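Local coordinates for protein spondin-1 (Homo sapiens, PDB 2ZOU) that probably contributes to cell adhesion as a secreted extracellular-matrix glycoprotein, here represented by its reeler domain, a beta-sandwich, at residues A[83-88]-A[104-109]. Residues are numbered along the deposited sequence; the frame is centred on the assembly and turned at random. Where two conformers were deposited one is given.
Sequences EETQFM and TRIQVF
Thr85 meets Ile106 through a single methyl: CG2 of Thr85 lies 4.1 Å from CB of Ile106, at the branch point of the isoleucine. The two side chains approach at a slant, each with its CB directed toward the opposite strand. In Thr85 the hydroxyl sits between the backbone N and the carbonyl carbon (chi1 64°), which sets CG2 beside the backbone N and against Ile106, while OG1 reaches a bridging water and the carbonyl O of Asp81, to which it hydrogen-bonds. The water lies 2.7 Å from Thr85 OG1 and donates to Gln107 O, again at 2.7 Å, so a polar bridge runs next to the methyl contact where no direct hydrogen bond joins the segments. The CB of Gln107 points away from 83-88, yet its NE2 hydrogen-bonds Asp81 OD2, so Asp81 ties to both segments. Arg105 NH2 gives Gln107 OE1 a 2.9 Å bond from above the amide plane, and Arg42 also binds this oxygen. Strand 85-88 is an edge strand of the five-stranded sheet, paired with 95-97, and 105-111 lies in the four-stranded sheet between 40-47 and 76-79; the contact thus joins the two sheets of the sandwich, with Ile79 and Val95 also packing on Thr85 and Leu45 touching Ile106.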
loop_
_atom_site.group_PDB
_atom_site.type_symbol
_atom_site.label_atom_id
_atom_site.label_comp_id
_atom_site.label_asym_id
_atom_site.label_seq_id
_atom_site.Cartn_x
_atom_site.Cartn_y
_atom_site.Cartn_z
ATOM N N GLU A 83 -12.570 -11.570 -0.624
ATOM C CA GLU A 83 -11.973 -12.850 -1.024
ATOM C C GLU A 83 -10.547 -12.726 -1.579
ATOM O O GLU A 83 -9.862 -13.734 -1.814
ATOM C CB GLU A 83 -12.890 -13.612 -1.998
ATOM C CG GLU A 83 -14.158 -14.196 -1.356
ATOM C CD GLU A 83 -13.886 -15.354 -0.385
ATOM O OE1 GLU A 83 -12.799 -15.974 -0.460
ATOM O OE2 GLU A 83 -14.768 -15.652 0.454
ATOM N N GLU A 84 -10.089 -11.492 -1.761
ATOM C CA GLU A 84 -8.750 -11.259 -2.294
ATOM C C GLU A 84 -7.809 -10.626 -1.268
ATOM O O GLU A 84 -6.600 -10.832 -1.320
ATOM C CB GLU A 84 -8.808 -10.394 -3.562
ATOM C CG GLU A 84 -9.904 -10.767 -4.596
ATOM C CD GLU A 84 -9.839 -12.215 -5.117
ATOM O OE1 GLU A 84 -8.774 -12.869 -5.020
ATOM O OE2 GLU A 84 -10.870 -12.704 -5.638
ATOM N N THR A 85 -8.367 -9.853 -0.342
ATOM C CA THR A 85 -7.565 -9.058 0.578
ATOM C C THR A 85 -8.097 -9.151 2.005
ATOM O O THR A 85 -9.292 -9.369 2.220
ATOM C CB THR A 85 -7.547 -7.580 0.170
ATOM O OG1 THR A 85 -8.880 -7.050 0.256
ATOM C CG2 THR A 85 -6.998 -7.399 -1.260
ATOM N N GLN A 86 -7.201 -8.985 2.971
ATOM C CA GLN A 86 -7.578 -8.917 4.391
ATOM C C GLN A 86 -6.534 -8.125 5.147
ATOM O O GLN A 86 -5.464 -7.841 4.611
ATOM C CB GLN A 86 -7.682 -10.322 4.993
ATOM C CG GLN A 86 -6.340 -11.052 5.079
ATOM C CD GLN A 86 -6.463 -12.386 5.786
ATOM O OE1 GLN A 86 -7.236 -13.247 5.375
ATOM N NE2 GLN A 86 -5.716 -12.556 6.870
ATOM N N PHE A 87 -6.831 -7.759 6.388
ATOM C CA PHE A 87 -5.809 -7.178 7.250
ATOM C C PHE A 87 -4.913 -8.257 7.841
ATOM O O PHE A 87 -5.380 -9.350 8.162
ATOM C CB PHE A 87 -6.444 -6.308 8.337
ATOM C CG PHE A 87 -7.076 -5.068 7.794
ATOM C CD1 PHE A 87 -6.281 -3.979 7.446
ATOM C CD2 PHE A 87 -8.449 -4.999 7.590
ATOM C CE1 PHE A 87 -6.840 -2.832 6.914
ATOM C CE2 PHE A 87 -9.029 -3.841 7.045
ATOM C CZ PHE A 87 -8.215 -2.763 6.703
ATOM N N MET A 88 -3.627 -7.931 7.974
ATOM C CA MET A 88 -2.619 -8.820 8.564
ATOM C C MET A 88 -2.982 -9.191 10.004
ATOM O O MET A 88 -3.264 -8.305 10.801
ATOM C CB MET A 88 -1.264 -8.114 8.602
ATOM C CG MET A 88 -0.414 -8.190 7.376
ATOM S SD MET A 88 1.330 -8.229 7.867
ATOM C CE MET A 88 1.486 -9.976 8.160
ATOM N N THR A 104 -3.028 -10.523 -10.621
ATOM C CA THR A 104 -2.390 -9.471 -11.402
ATOM C C THR A 104 -2.826 -8.069 -10.952
ATOM O O THR A 104 -2.228 -7.077 -11.352
ATOM C CB THR A 104 -2.669 -9.614 -12.902
ATOM O OG1 THR A 104 -4.089 -9.600 -13.115
ATOM C CG2 THR A 104 -2.069 -10.920 -13.439
ATOM N N ARG A 105 -3.866 -8.013 -10.120
ATOM C CA ARG A 105 -4.347 -6.735 -9.594
ATOM C C ARG A 105 -5.101 -6.961 -8.305
ATOM O O ARG A 105 -5.892 -7.892 -8.205
ATOM C CB ARG A 105 -5.272 -6.034 -10.610
ATOM C CG ARG A 105 -5.868 -4.690 -10.126
ATOM C CD ARG A 105 -6.762 -4.039 -11.190
ATOM N NE ARG A 105 -7.325 -2.745 -10.767
ATOM C CZ ARG A 105 -8.460 -2.614 -10.088
ATOM N NH1 ARG A 105 -9.144 -3.696 -9.741
ATOM N NH2 ARG A 105 -8.920 -1.403 -9.750
ATOM N N ILE A 106 -4.842 -6.102 -7.326
ATOM C CA ILE A 106 -5.753 -5.956 -6.183
ATOM C C ILE A 106 -6.083 -4.483 -5.980
ATOM O O ILE A 106 -5.369 -3.596 -6.481
ATOM C CB ILE A 106 -5.205 -6.592 -4.864
ATOM C CG1 ILE A 106 -3.902 -5.931 -4.403
ATOM C CG2 ILE A 106 -5.100 -8.123 -5.013
ATOM C CD1 ILE A 106 -4.114 -4.685 -3.552
ATOM N N GLN A 107 -7.159 -4.222 -5.248
ATOM C CA GLN A 107 -7.590 -2.844 -4.985
ATOM C C GLN A 107 -8.149 -2.755 -3.581
ATOM O O GLN A 107 -8.711 -3.726 -3.071
ATOM C CB GLN A 107 -8.688 -2.431 -5.969
ATOM C CG GLN A 107 -9.842 -3.416 -5.990
ATOM C CD GLN A 107 -10.951 -3.048 -6.945
ATOM O OE1 GLN A 107 -10.877 -2.065 -7.683
ATOM N NE2 GLN A 107 -11.997 -3.860 -6.941
ATOM N N VAL A 108 -7.977 -1.590 -2.972
ATOM C CA VAL A 108 -8.497 -1.312 -1.632
ATOM C C VAL A 108 -8.817 0.177 -1.571
ATOM O O VAL A 108 -8.266 0.946 -2.354
ATOM C CB VAL A 108 -7.454 -1.716 -0.571
ATOM C CG1 VAL A 108 -6.232 -0.764 -0.588
ATOM C CG2 VAL A 108 -8.092 -1.860 0.810
ATOM N N PHE A 109 -9.707 0.589 -0.677
ATOM C CA PHE A 109 -9.839 2.012 -0.407
ATOM C C PHE A 109 -8.857 2.427 0.670
ATOM O O PHE A 109 -8.593 1.667 1.607
ATOM C CB PHE A 109 -11.246 2.364 0.069
ATOM C CG PHE A 109 -12.290 2.313 -1.007
ATOM C CD1 PHE A 109 -12.176 3.122 -2.145
ATOM C CD2 PHE A 109 -13.402 1.471 -0.882
ATOM C CE1 PHE A 109 -13.141 3.077 -3.147
ATOM C CE2 PHE A 109 -14.380 1.442 -1.887
ATOM C CZ PHE A 109 -14.233 2.242 -3.011
HETATM O O HOH W 1 -9.991 -5.040 -1.119
#